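Local coordinates for dTDP-4-dehydrorhamnose 3,5-epimerase (Bacillus anthracis str. Ames, PDB 3RYK), which catalyses epimerisation at carbons 3 and 5 of the sugar ring of dTDP-4-dehydro-6-deoxyglucose, a step of dTDP-L-rhamnose biosynthesis, at residues A[104-110]-A[122-128]; A[75-81]-A[146-152]; A[31-35]-A[109-113]; A[67-71]-A[159-163]. One frame throughout, in Å; residues are numbered along the deposited sequence.

From the N terminus, the chain first reaches the turn 31-35, which meets the end of strand 104-111 in contact 3. Residues 67-71 follow; with 159-163 they close the widest loop, contact 4. Contact 2, between 75-81 and 146-152, lies within that loop, and contact 1, the hairpin 104-110 with 122-128, lies within contact 2. Contact 3 crosses both 2 and 4, because its first segment precedes theirs and its second falls between their ends. Contacts 1 and 3 share Ile109 and Val110. Contacts 1 and 2 meet where strand 104-111 pairs with 141-147. Contacts 2 and 4 sit at the two ends of strand 70-76 and both touch the second subunit.

Contact 1: residues A[104-110]-A[122-128]; sequences AIYDVIV and WRGYILS
Ala104 begins the pairing of two antiparallel strands, its CB 3.6 Å from Ser128 CB. At Ile105 the backbone bonds to Leu127 in both directions, and CG1 lies 4.0 Å from Leu127 CB. Tyr106 extends on the other face. With chi1 at 168° its CG is anti to the backbone N, and the ring lies across Gly124, CE1 to CA 3.6 Å. The absent side chain there lets the ring sit low on the strand. Its OH ends 3.6 Å from Trp122 CZ3, the two side chains crossing at about a right angle. Asp107 makes two short backbone bonds with Tyr125, one in each direction; its carboxylate OD2 turns to His143. Val108 CG1 packs on Trp122 CB. Ile109 pairs with Arg123 through longer bonds, and its CG1 meets the edge of the Tyr125 ring in plane, 4.0 Å from CE2. Val110 CG2 touches Trp122 CB. The result is a regular beta hairpin, with 122-128 at the edge of a five-stranded antiparallel sheet of the jelly-roll-like fold.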
loop_
_atom_site.group_PDB
_atom_site.type_symbol
_atom_site.label_atom_id
_atom_site.label_comp_id
_atom_site.label_asym_id
_atom_site.label_seq_id
_atom_site.Cartn_x
_atom_site.Cartn_y
_atom_site.Cartn_z
ATOM N N ALA A 104 -2.310 0.385 -15.018
ATOM C CA ALA A 104 -3.738 0.130 -15.024
ATOM C C ALA A 104 -3.995 -1.325 -15.359
ATOM O O ALA A 104 -3.187 -1.938 -16.060
ATOM C CB ALA A 104 -4.408 1.028 -16.043
ATOM N N ILE A 105 -5.115 -1.845 -14.847
ATOM C CA ILE A 105 -5.535 -3.215 -15.059
ATOM C C ILE A 105 -7.034 -3.326 -15.300
ATOM O O ILE A 105 -7.804 -2.421 -14.963
ATOM C CB ILE A 105 -5.238 -4.082 -13.782
ATOM C CG1 ILE A 105 -6.194 -3.723 -12.614
ATOM C CG2 ILE A 105 -3.796 -3.976 -13.379
ATOM C CD1 ILE A 105 -5.860 -4.395 -11.275
ATOM N N TYR A 106 -7.414 -4.421 -15.936
ATOM C CA TYR A 106 -8.808 -4.786 -16.190
ATOM C C TYR A 106 -8.952 -5.923 -15.211
ATOM O O TYR A 106 -8.372 -6.991 -15.422
ATOM C CB TYR A 106 -9.062 -5.192 -17.631
ATOM C CG TYR A 106 -10.406 -5.863 -17.904
ATOM C CD1 TYR A 106 -11.593 -5.143 -17.930
ATOM C CD2 TYR A 106 -10.466 -7.220 -18.217
ATOM C CE1 TYR A 106 -12.810 -5.773 -18.211
ATOM C CE2 TYR A 106 -11.680 -7.862 -18.515
ATOM C CZ TYR A 106 -12.847 -7.141 -18.508
ATOM O OH TYR A 106 -14.041 -7.797 -18.807
ATOM N N ASP A 107 -9.694 -5.693 -14.135
ATOM C CA ASP A 107 -9.895 -6.660 -13.086
ATOM C C ASP A 107 -11.255 -7.334 -13.153
ATOM O O ASP A 107 -12.290 -6.673 -13.297
ATOM C CB ASP A 107 -9.672 -5.925 -11.774
ATOM C CG ASP A 107 -9.628 -6.837 -10.586
ATOM O OD1 ASP A 107 -10.597 -7.582 -10.306
ATOM O OD2 ASP A 107 -8.592 -6.765 -9.899
ATOM N N VAL A 108 -11.252 -8.657 -13.019
ATOM C CA VAL A 108 -12.472 -9.421 -13.089
ATOM C C VAL A 108 -12.710 -10.191 -11.798
ATOM O O VAL A 108 -11.755 -10.657 -11.163
ATOM C CB VAL A 108 -12.388 -10.492 -14.207
ATOM C CG1 VAL A 108 -13.593 -11.477 -14.138
ATOM C CG2 VAL A 108 -12.268 -9.843 -15.584
ATOM N N ILE A 109 -13.976 -10.284 -11.409
ATOM C CA ILE A 109 -14.358 -11.036 -10.223
ATOM C C ILE A 109 -15.522 -11.898 -10.664
ATOM O O ILE A 109 -16.333 -11.470 -11.485
ATOM C CB ILE A 109 -14.698 -10.187 -8.941
ATOM C CG1 ILE A 109 -16.006 -9.409 -9.072
ATOM C CG2 ILE A 109 -13.533 -9.270 -8.584
ATOM C CD1 ILE A 109 -16.324 -8.597 -7.837
ATOM N N VAL A 110 -15.569 -13.126 -10.143
ATOM C CA VAL A 110 -16.618 -14.085 -10.463
ATOM C C VAL A 110 -17.257 -14.586 -9.152
ATOM O O VAL A 110 -16.548 -14.981 -8.227
ATOM C CB VAL A 110 -16.019 -15.305 -11.207
ATOM C CG1 VAL A 110 -17.158 -16.186 -11.748
ATOM C CG2 VAL A 110 -15.100 -14.868 -12.359
ATOM N N TRP A 122 -20.027 -12.460 -13.459
ATOM C CA TRP A 122 -18.767 -11.740 -13.321
ATOM C C TRP A 122 -18.873 -10.276 -13.704
ATOM O O TRP A 122 -19.878 -9.828 -14.260
ATOM C CB TRP A 122 -17.694 -12.384 -14.206
ATOM C CG TRP A 122 -18.053 -12.416 -15.650
ATOM C CD1 TRP A 122 -18.717 -13.412 -16.302
ATOM C CD2 TRP A 122 -17.777 -11.412 -16.636
ATOM N NE1 TRP A 122 -18.881 -13.090 -17.621
ATOM C CE2 TRP A 122 -18.317 -11.865 -17.852
ATOM C CE3 TRP A 122 -17.138 -10.166 -16.607
ATOM C CZ2 TRP A 122 -18.227 -11.122 -19.033
ATOM C CZ3 TRP A 122 -17.058 -9.437 -17.770
ATOM C CH2 TRP A 122 -17.601 -9.913 -18.965
ATOM N N ARG A 123 -17.824 -9.527 -13.389
ATOM C CA ARG A 123 -17.788 -8.114 -13.750
ATOM C C ARG A 123 -16.349 -7.644 -13.915
ATOM O O ARG A 123 -15.477 -7.983 -13.109
ATOM C CB ARG A 123 -18.578 -7.242 -12.777
ATOM C CG ARG A 123 -18.617 -5.742 -13.148
ATOM C CD ARG A 123 -19.705 -5.027 -12.350
ATOM N NE ARG A 123 -19.844 -3.606 -12.688
ATOM C CZ ARG A 123 -20.528 -3.140 -13.732
ATOM N NH1 ARG A 123 -21.095 -3.976 -14.595
ATOM N NH2 ARG A 123 -20.607 -1.823 -13.949
ATOM N N GLY A 124 -16.137 -6.886 -14.985
ATOM C CA GLY A 124 -14.839 -6.321 -15.344
ATOM C C GLY A 124 -14.722 -4.848 -14.982
ATOM O O GLY A 124 -15.504 -4.028 -15.472
ATOM N N TYR A 125 -13.738 -4.518 -14.141
ATOM C CA TYR A 125 -13.500 -3.145 -13.675
ATOM C C TYR A 125 -12.110 -2.645 -14.069
ATOM O O TYR A 125 -11.124 -3.414 -14.086
ATOM C CB TYR A 125 -13.482 -3.121 -12.151
ATOM C CG TYR A 125 -14.639 -3.762 -11.445
ATOM C CD1 TYR A 125 -15.706 -3.011 -10.979
ATOM C CD2 TYR A 125 -14.647 -5.120 -11.201
ATOM C CE1 TYR A 125 -16.754 -3.597 -10.292
ATOM C CE2 TYR A 125 -15.687 -5.721 -10.532
ATOM C CZ TYR A 125 -16.746 -4.952 -10.072
ATOM O OH TYR A 125 -17.778 -5.556 -9.391
ATOM N N ILE A 126 -12.016 -1.352 -14.362
ATOM C CA ILE A 126 -10.748 -0.744 -14.726
ATOM C C ILE A 126 -10.258 0.014 -13.500
ATOM O O ILE A 126 -10.881 1.010 -13.102
ATOM C CB ILE A 126 -10.838 0.196 -15.963
ATOM C CG1 ILE A 126 -11.247 -0.577 -17.234
ATOM C CG2 ILE A 126 -9.525 0.901 -16.188
ATOM C CD1 ILE A 126 -11.450 0.309 -18.476
ATOM N N LEU A 127 -9.157 -0.466 -12.929
ATOM C CA LEU A 127 -8.518 0.100 -11.766
ATOM C C LEU A 127 -7.180 0.655 -12.262
ATOM O O LEU A 127 -6.425 -0.017 -12.992
ATOM C CB LEU A 127 -8.343 -0.960 -10.681
ATOM C CG LEU A 127 -9.630 -1.700 -10.270
ATOM C CD1 LEU A 127 -9.389 -2.718 -9.151
ATOM C CD2 LEU A 127 -10.707 -0.702 -9.858
ATOM N N SER A 128 -6.879 1.895 -11.904
ATOM C CA SER A 128 -5.636 2.509 -12.348
ATOM C C SER A 128 -4.984 3.451 -11.337
ATOM O O SER A 128 -5.574 3.812 -10.312
ATOM C CB SER A 128 -5.879 3.260 -13.647
ATOM O OG SER A 128 -6.742 4.385 -13.406
#

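Contact 2: residues A[75-81]-A[146-152]; sequences YSAEAGT and CTLVPHT
Tyr75 and His151 are joined by a side-chain hydrogen bond, OH to ND1, 2.8 Å. The two side chains run side by side. ND1 lies in the plane of the tyrosine ring, and the rings meet rim to rim with their planes 35° apart. Several backbone bonds follow. Ser76 and Thr152 form a hydrogen-bonded antiparallel pair. His151 N reaches Ala77 O at 3.0 Å from well above the carbonyl plane. Gly80 N gives a short bond to Thr147 O, 2.7 Å, and Thr147 N bonds to Thr81 O. Thr147 OG1 sits between its own backbone N and carbonyl carbon (chi1 62°), where it accepts from Thr81 N at 3.1 Å. A water links Thr147 OG1 with Ser76 O and Val149 O. Apolar contact is slight: Ala79 CB lies 4.0 Å from Pro150 CD. The contact joins the turns after strands 70-76 and 141-147. Leu148 also pairs with Ala104 of strand 104-111, while Tyr75 continues the other sheet into the second subunit, where its ring meets Phe49.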
loop_
_atom_site.group_PDB
_atom_site.type_symbol
_atom_site.label_atom_id
_atom_site.label_comp_id
_atom_site.label_asym_id
_atom_site.label_seq_id
_atom_site.Cartn_x
_atom_site.Cartn_y
_atom_site.Cartn_z
ATOM N N TYR A 75 3.981 -7.029 -9.259
ATOM C CA TYR A 75 4.626 -6.250 -10.313
ATOM C C TYR A 75 4.626 -7.111 -11.571
ATOM O O TYR A 75 4.990 -8.312 -11.509
ATOM C CB TYR A 75 6.059 -5.779 -9.971
ATOM C CG TYR A 75 6.800 -5.275 -11.207
ATOM C CD1 TYR A 75 6.594 -3.996 -11.734
ATOM C CD2 TYR A 75 7.697 -6.102 -11.861
ATOM C CE1 TYR A 75 7.280 -3.566 -12.901
ATOM C CE2 TYR A 75 8.381 -5.696 -13.009
ATOM C CZ TYR A 75 8.186 -4.451 -13.530
ATOM O OH TYR A 75 8.896 -4.123 -14.673
ATOM N N SER A 76 4.198 -6.520 -12.685
ATOM C CA SER A 76 4.143 -7.188 -13.987
ATOM C C SER A 76 4.850 -6.268 -14.995
ATOM O O SER A 76 4.388 -5.160 -15.298
ATOM C CB SER A 76 2.709 -7.459 -14.415
ATOM O OG SER A 76 2.017 -8.276 -13.488
ATOM N N ALA A 77 5.986 -6.718 -15.504
ATOM C CA ALA A 77 6.760 -5.924 -16.443
ATOM C C ALA A 77 6.082 -5.649 -17.798
ATOM O O ALA A 77 6.149 -4.531 -18.311
ATOM C CB ALA A 77 8.143 -6.572 -16.668
ATOM N N GLU A 78 5.398 -6.644 -18.350
ATOM C CA GLU A 78 4.760 -6.510 -19.655
ATOM C C GLU A 78 3.248 -6.357 -19.619
ATOM O O GLU A 78 2.586 -6.970 -18.782
ATOM C CB GLU A 78 5.081 -7.772 -20.482
ATOM C CG GLU A 78 6.458 -7.717 -21.151
ATOM C CD GLU A 78 7.039 -9.079 -21.529
ATOM O OE1 GLU A 78 7.922 -9.544 -20.776
ATOM O OE2 GLU A 78 6.607 -9.705 -22.522
ATOM N N ALA A 79 2.716 -5.526 -20.521
ATOM C CA ALA A 79 1.267 -5.337 -20.637
ATOM C C ALA A 79 0.708 -6.684 -21.091
ATOM O O ALA A 79 1.396 -7.450 -21.776
ATOM C CB ALA A 79 0.926 -4.297 -21.670
ATOM N N GLY A 80 -0.545 -6.968 -20.754
ATOM C CA GLY A 80 -1.161 -8.235 -21.143
ATOM C C GLY A 80 -0.765 -9.425 -20.283
ATOM O O GLY A 80 -0.839 -10.591 -20.727
ATOM N N THR A 81 -0.312 -9.149 -19.068
ATOM C CA THR A 81 0.062 -10.186 -18.131
ATOM C C THR A 81 -1.210 -10.508 -17.350
ATOM O O THR A 81 -1.890 -9.610 -16.849
ATOM C CB THR A 81 1.153 -9.720 -17.148
ATOM O OG1 THR A 81 2.326 -9.343 -17.877
ATOM C CG2 THR A 81 1.499 -10.811 -16.123
ATOM N N CYS A 146 -5.811 -8.327 -15.784
ATOM C CA CYS A 146 -4.977 -8.210 -16.986
ATOM C C CYS A 146 -4.368 -6.822 -16.971
ATOM O O CYS A 146 -5.094 -5.822 -16.915
ATOM C CB CYS A 146 -5.797 -8.412 -18.266
ATOM S SG CYS A 146 -4.844 -8.399 -19.809
ATOM N N THR A 147 -3.043 -6.746 -17.024
ATOM C CA THR A 147 -2.357 -5.454 -17.018
ATOM C C THR A 147 -2.551 -4.831 -18.394
ATOM O O THR A 147 -2.430 -5.501 -19.411
ATOM C CB THR A 147 -0.890 -5.597 -16.614
ATOM O OG1 THR A 147 -0.198 -6.425 -17.562
ATOM C CG2 THR A 147 -0.792 -6.243 -15.212
ATOM N N LEU A 148 -2.836 -3.534 -18.443
ATOM C CA LEU A 148 -3.085 -2.875 -19.716
ATOM C C LEU A 148 -1.905 -2.116 -20.322
ATOM O O LEU A 148 -1.940 -1.747 -21.501
ATOM C CB LEU A 148 -4.255 -1.890 -19.511
ATOM C CG LEU A 148 -5.555 -2.469 -18.930
ATOM C CD1 LEU A 148 -6.613 -1.301 -18.900
ATOM C CD2 LEU A 148 -6.108 -3.678 -19.684
ATOM N N VAL A 149 -0.872 -1.876 -19.529
ATOM C CA VAL A 149 0.314 -1.153 -19.977
ATOM C C VAL A 149 1.507 -1.726 -19.251
ATOM O O VAL A 149 1.333 -2.332 -18.198
ATOM C CB VAL A 149 0.212 0.351 -19.617
ATOM C CG1 VAL A 149 -0.888 0.995 -20.422
ATOM C CG2 VAL A 149 0.000 0.533 -18.106
ATOM N N PRO A 150 2.718 -1.516 -19.777
ATOM C CA PRO A 150 3.895 -2.055 -19.084
ATOM C C PRO A 150 4.087 -1.473 -17.690
ATOM O O PRO A 150 3.537 -0.402 -17.347
ATOM C CB PRO A 150 5.073 -1.613 -19.963
ATOM C CG PRO A 150 4.492 -1.216 -21.260
ATOM C CD PRO A 150 3.052 -0.903 -21.071
ATOM N N HIS A 151 4.881 -2.184 -16.907
ATOM C CA HIS A 151 5.225 -1.797 -15.546
ATOM C C HIS A 151 4.026 -1.457 -14.667
ATOM O O HIS A 151 3.949 -0.346 -14.134
ATOM C CB HIS A 151 6.214 -0.622 -15.561
ATOM C CG HIS A 151 7.448 -0.874 -16.374
ATOM N ND1 HIS A 151 8.516 -1.611 -15.904
ATOM C CD2 HIS A 151 7.797 -0.459 -17.615
ATOM C CE1 HIS A 151 9.461 -1.655 -16.828
ATOM N NE2 HIS A 151 9.051 -0.964 -17.877
ATOM N N THR A 152 3.091 -2.399 -14.553
ATOM C CA THR A 152 1.906 -2.240 -13.725
ATOM C C THR A 152 2.157 -2.887 -12.366
ATOM O O THR A 152 2.661 -4.040 -12.262
ATOM C CB THR A 152 0.630 -2.768 -14.413
ATOM O OG1 THR A 152 0.300 -1.902 -15.511
ATOM C CG2 THR A 152 -0.560 -2.825 -13.467
HETATM O O HOH W 1 2.166 -4.811 -16.680
HETATM O O HOH W 2 1.041 -6.517 -11.710
#

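Contact 3: residues A[31-35]-A[109-113]; sequences NFTDA and IVDLR
A salt-bridge network of Asp34, Asp111 and Arg113 ties the tight turn between strands 26-31 and 35-45 to the end of strand 104-111. Arg113 NH1 bonds to Asp34 OD2 at 3.0 Å, using the anti lone pair of that oxygen. The carboxylate and guanidinium planes are 65° apart. Arg113 NH2 gives a second bond across the contact, to Phe32 O at 2.9 Å. That carbonyl also accepts from Asp34 N, which arrives from the opposite face of its plane. The guanidinium is steered by Asp111, which it grips side-on: NE goes to OD1, and NH2 goes to OD2 at 2.8 Å. The arginine chain bends at chi3 (-60°) to fold back onto this carboxylate. All these acceptors lie close to the guanidinium plane, and together they should fix its rotation. Asp111 OD2 is shared with Ser116 and Thr118. Apart from the charged groups, Ala35 CB presses on Ile109 CD1 at 3.5 Å, a tight fit. Phe32 CE2 lies 4.2 Å from Ile109 CG1, and the Phe32 side chain also touches Phe141. Asp111 OD1 accepts from Arg113 N as well, which closes an Asx turn where the strand gives way to loop.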
loop_
_atom_site.group_PDB
_atom_site.type_symbol
_atom_site.label_atom_id
_atom_site.label_comp_id
_atom_site.label_asym_id
_atom_site.label_seq_id
_atom_site.Cartn_x
_atom_site.Cartn_y
_atom_site.Cartn_z
ATOM N N ASN A 31 -21.994 -4.604 -6.494
ATOM C CA ASN A 31 -22.472 -5.673 -7.344
ATOM C C ASN A 31 -22.399 -7.007 -6.607
ATOM O O ASN A 31 -21.588 -7.201 -5.711
ATOM C CB ASN A 31 -21.719 -5.785 -8.686
ATOM C CG ASN A 31 -21.827 -4.535 -9.550
ATOM O OD1 ASN A 31 -21.243 -3.502 -9.248
ATOM N ND2 ASN A 31 -22.493 -4.668 -10.693
ATOM N N PHE A 32 -23.281 -7.913 -6.990
ATOM C CA PHE A 32 -23.344 -9.241 -6.416
ATOM C C PHE A 32 -23.494 -9.159 -4.898
ATOM O O PHE A 32 -22.896 -9.932 -4.163
ATOM C CB PHE A 32 -22.110 -10.048 -6.853
ATOM C CG PHE A 32 -21.740 -9.795 -8.286
ATOM C CD1 PHE A 32 -22.640 -10.042 -9.298
ATOM C CD2 PHE A 32 -20.480 -9.327 -8.620
ATOM C CE1 PHE A 32 -22.314 -9.775 -10.620
ATOM C CE2 PHE A 32 -20.137 -9.082 -9.949
ATOM C CZ PHE A 32 -21.056 -9.301 -10.942
ATOM N N THR A 33 -24.276 -8.167 -4.460
ATOM C CA THR A 33 -24.595 -7.893 -3.057
ATOM C C THR A 33 -23.493 -7.285 -2.189
ATOM O O THR A 33 -23.730 -6.268 -1.523
ATOM C CB THR A 33 -25.149 -9.172 -2.328
ATOM O OG1 THR A 33 -26.205 -9.766 -3.100
ATOM C CG2 THR A 33 -25.676 -8.827 -0.937
ATOM N N ASP A 34 -22.309 -7.891 -2.228
ATOM C CA ASP A 34 -21.150 -7.507 -1.425
ATOM C C ASP A 34 -19.905 -6.907 -2.112
ATOM O O ASP A 34 -19.066 -6.348 -1.419
ATOM C CB ASP A 34 -20.734 -8.781 -0.684
ATOM C CG ASP A 34 -21.853 -9.327 0.212
ATOM O OD1 ASP A 34 -22.441 -8.555 1.019
ATOM O OD2 ASP A 34 -22.106 -10.546 0.142
ATOM N N ALA A 35 -19.763 -7.046 -3.431
ATOM C CA ALA A 35 -18.590 -6.490 -4.139
ATOM C C ALA A 35 -18.750 -4.977 -4.225
ATOM O O ALA A 35 -19.790 -4.496 -4.623
ATOM C CB ALA A 35 -18.425 -7.096 -5.519
ATOM N N ILE A 109 -13.976 -10.284 -11.409
ATOM C CA ILE A 109 -14.358 -11.036 -10.223
ATOM C C ILE A 109 -15.522 -11.898 -10.664
ATOM O O ILE A 109 -16.333 -11.470 -11.485
ATOM C CB ILE A 109 -14.698 -10.187 -8.941
ATOM C CG1 ILE A 109 -16.006 -9.409 -9.072
ATOM C CG2 ILE A 109 -13.533 -9.270 -8.584
ATOM C CD1 ILE A 109 -16.324 -8.597 -7.837
ATOM N N VAL A 110 -15.569 -13.126 -10.143
ATOM C CA VAL A 110 -16.618 -14.085 -10.463
ATOM C C VAL A 110 -17.257 -14.586 -9.152
ATOM O O VAL A 110 -16.548 -14.981 -8.227
ATOM C CB VAL A 110 -16.019 -15.305 -11.207
ATOM C CG1 VAL A 110 -17.158 -16.186 -11.748
ATOM C CG2 VAL A 110 -15.100 -14.868 -12.359
ATOM N N ASP A 111 -18.587 -14.552 -9.070
ATOM C CA ASP A 111 -19.308 -14.997 -7.866
ATOM C C ASP A 111 -19.391 -16.533 -7.940
ATOM O O ASP A 111 -20.064 -17.082 -8.825
ATOM C CB ASP A 111 -20.704 -14.339 -7.791
ATOM C CG ASP A 111 -21.464 -14.665 -6.497
ATOM O OD1 ASP A 111 -21.044 -15.578 -5.752
ATOM O OD2 ASP A 111 -22.498 -13.994 -6.199
ATOM N N LEU A 112 -18.705 -17.218 -7.026
ATOM C CA LEU A 112 -18.720 -18.693 -7.015
ATOM C C LEU A 112 -19.556 -19.299 -5.880
ATOM O O LEU A 112 -19.443 -20.487 -5.578
ATOM C CB LEU A 112 -17.289 -19.246 -7.010
ATOM C CG LEU A 112 -16.438 -18.924 -8.241
ATOM C CD1 LEU A 112 -15.124 -19.692 -8.233
ATOM C CD2 LEU A 112 -17.209 -19.229 -9.491
ATOM N N ARG A 113 -20.403 -18.483 -5.269
ATOM C CA ARG A 113 -21.275 -18.929 -4.195
ATOM C C ARG A 113 -22.466 -19.597 -4.913
ATOM O O ARG A 113 -23.305 -18.917 -5.506
ATOM C CB ARG A 113 -21.664 -17.713 -3.344
ATOM C CG ARG A 113 -20.460 -17.023 -2.678
ATOM C CD ARG A 113 -20.838 -15.691 -2.021
ATOM N NE ARG A 113 -21.373 -14.751 -3.001
ATOM C CZ ARG A 113 -21.771 -13.508 -2.729
ATOM N NH1 ARG A 113 -21.686 -13.020 -1.495
ATOM N NH2 ARG A 113 -22.247 -12.744 -3.706
#

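Contact 4: residues A[67-71]-A[159-163]; sequences SFVQD and DEYYS
Val69 lies over one face of the Tyr161 ring. Its CG2 makes a CH-pi contact 3.8 Å from the Tyr161 ring centroid, only 7° off the normal, and its CB is 3.6 Å from Tyr161 CZ. CG2 stands between the backbone N and carbonyl carbon of Val69, a position that puts this methyl over the middle of the ring. Lys57 of the second subunit adds a cation-pi contact to Tyr161. Gln70 instead comes to the ring edge, with OE1 3.5 Å from Tyr161 CD1. The amide and ring planes are 32° apart. Its extended chain, anti at chi1 (177°), carries the amide along to Tyr162, and NE2 bonds to Asn72. Val69 and Gln70 both pair with Val158, a classic beta bulge at the start of strand 70-76, which continues into a sheet shared with the second subunit. At the start of both segments, Asp159 CB approaches Ser67 O at 3.4 Å, and Phe68 CD1 lies 3.7 Å from Asp159 N.

No direct hydrogen bond crosses the contact, but waters do. One donates to both Ser67 O and Asp159 O, at 2.7 Å from the latter. Another donates to Gln70 OE1 at 2.6 Å and accepts from Tyr162 N. The Asp159 carboxylate binds Thr95 N through OD2. Tyr162 turns its hydroxyl to Asp167, a residue of the pyrophosphate pocket, and its side chain comes within about 4 Å of that ligand.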
loop_
_atom_site.group_PDB
_atom_site.type_symbol
_atom_site.label_atom_id
_atom_site.label_comp_id
_atom_site.label_asym_id
_atom_site.label_seq_id
_atom_site.Cartn_x
_atom_site.Cartn_y
_atom_site.Cartn_z
ATOM N N SER A 67 -10.624 -7.071 9.184
ATOM C CA SER A 67 -9.354 -6.759 9.814
ATOM C C SER A 67 -8.331 -7.385 8.878
ATOM O O SER A 67 -8.209 -8.609 8.805
ATOM C CB SER A 67 -9.291 -7.312 11.232
ATOM O OG SER A 67 -10.306 -6.721 12.039
ATOM N N PHE A 68 -7.635 -6.538 8.125
ATOM C CA PHE A 68 -6.628 -7.007 7.167
ATOM C C PHE A 68 -5.313 -7.351 7.844
ATOM O O PHE A 68 -4.830 -6.602 8.682
ATOM C CB PHE A 68 -6.466 -6.033 6.008
ATOM C CG PHE A 68 -7.708 -5.916 5.163
ATOM C CD1 PHE A 68 -7.928 -6.801 4.127
ATOM C CD2 PHE A 68 -8.655 -4.943 5.410
ATOM C CE1 PHE A 68 -9.050 -6.727 3.349
ATOM C CE2 PHE A 68 -9.798 -4.858 4.628
ATOM C CZ PHE A 68 -9.995 -5.745 3.595
ATOM N N VAL A 69 -4.739 -8.490 7.449
ATOM C CA VAL A 69 -3.489 -8.997 8.033
ATOM C C VAL A 69 -2.264 -9.020 7.126
ATOM O O VAL A 69 -1.144 -9.135 7.602
ATOM C CB VAL A 69 -3.700 -10.445 8.568
ATOM C CG1 VAL A 69 -4.773 -10.456 9.626
ATOM C CG2 VAL A 69 -4.083 -11.390 7.446
ATOM N N GLN A 70 -2.472 -8.889 5.825
ATOM C CA GLN A 70 -1.368 -8.921 4.902
ATOM C C GLN A 70 -1.616 -8.016 3.700
ATOM O O GLN A 70 -2.765 -7.809 3.302
ATOM C CB GLN A 70 -1.204 -10.383 4.501
ATOM C CG GLN A 70 -0.188 -10.711 3.509
ATOM C CD GLN A 70 -0.216 -12.178 3.186
ATOM O OE1 GLN A 70 -0.431 -13.028 4.057
ATOM N NE2 GLN A 70 0.009 -12.488 1.934
ATOM N N ASP A 71 -0.540 -7.430 3.188
ATOM C CA ASP A 71 -0.558 -6.553 2.006
ATOM C C ASP A 71 0.399 -7.204 1.026
ATOM O O ASP A 71 1.559 -7.471 1.367
ATOM C CB ASP A 71 -0.048 -5.119 2.235
ATOM C CG ASP A 71 -0.901 -4.300 3.200
ATOM O OD1 ASP A 71 -1.861 -4.836 3.786
ATOM O OD2 ASP A 71 -0.577 -3.091 3.376
ATOM N N ASP A 159 -7.618 -10.529 4.356
ATOM C CA ASP A 159 -7.949 -10.681 5.792
ATOM C C ASP A 159 -7.642 -12.059 6.371
ATOM O O ASP A 159 -8.006 -12.341 7.525
ATOM C CB ASP A 159 -9.406 -10.318 6.105
ATOM C CG ASP A 159 -10.408 -11.265 5.474
ATOM O OD1 ASP A 159 -11.564 -11.298 5.958
ATOM O OD2 ASP A 159 -10.059 -11.988 4.521
ATOM N N GLU A 160 -7.001 -12.907 5.566
ATOM C CA GLU A 160 -6.592 -14.250 5.965
ATOM C C GLU A 160 -5.236 -14.511 5.318
ATOM O O GLU A 160 -5.029 -14.211 4.142
ATOM C CB GLU A 160 -7.630 -15.300 5.562
ATOM C CG GLU A 160 -7.298 -16.783 5.892
ATOM C CD GLU A 160 -7.075 -17.086 7.382
ATOM O OE1 GLU A 160 -7.687 -18.066 7.858
ATOM O OE2 GLU A 160 -6.352 -16.348 8.092
ATOM N N TYR A 161 -4.294 -15.042 6.089
ATOM C CA TYR A 161 -2.972 -15.315 5.552
ATOM C C TYR A 161 -2.966 -16.294 4.396
ATOM O O TYR A 161 -3.877 -17.120 4.250
ATOM C CB TYR A 161 -2.017 -15.817 6.641
ATOM C CG TYR A 161 -1.747 -14.779 7.682
ATOM C CD1 TYR A 161 -0.874 -13.733 7.411
ATOM C CD2 TYR A 161 -2.336 -14.844 8.930
ATOM C CE1 TYR A 161 -0.617 -12.770 8.341
ATOM C CE2 TYR A 161 -2.072 -13.888 9.883
ATOM C CZ TYR A 161 -1.210 -12.845 9.576
ATOM O OH TYR A 161 -0.930 -11.871 10.500
ATOM N N TYR A 162 -1.920 -16.179 3.580
ATOM C CA TYR A 162 -1.736 -17.037 2.427
ATOM C C TYR A 162 -1.474 -18.479 2.864
ATOM O O TYR A 162 -0.845 -18.725 3.898
ATOM C CB TYR A 162 -0.590 -16.523 1.541
ATOM C CG TYR A 162 -0.316 -17.423 0.363
ATOM C CD1 TYR A 162 -1.144 -17.406 -0.751
ATOM C CD2 TYR A 162 0.781 -18.281 0.355
ATOM C CE1 TYR A 162 -0.904 -18.235 -1.841
ATOM C CE2 TYR A 162 1.033 -19.110 -0.728
ATOM C CZ TYR A 162 0.188 -19.081 -1.827
ATOM O OH TYR A 162 0.431 -19.905 -2.909
ATOM N N SER A 163 -1.988 -19.411 2.070
ATOM C CA SER A 163 -1.843 -20.840 2.309
ATOM C C SER A 163 -1.649 -21.525 0.954
ATOM O O SER A 163 -2.615 -21.752 0.218
ATOM C CB SER A 163 -3.078 -21.394 3.035
ATOM O OG SER A 163 -2.994 -22.806 3.217
HETATM O O HOH W 3 -11.685 -9.973 8.989
HETATM O O HOH W 4 -8.473 -11.375 9.974
HETATM O O HOH W 5 1.046 -15.191 4.290
#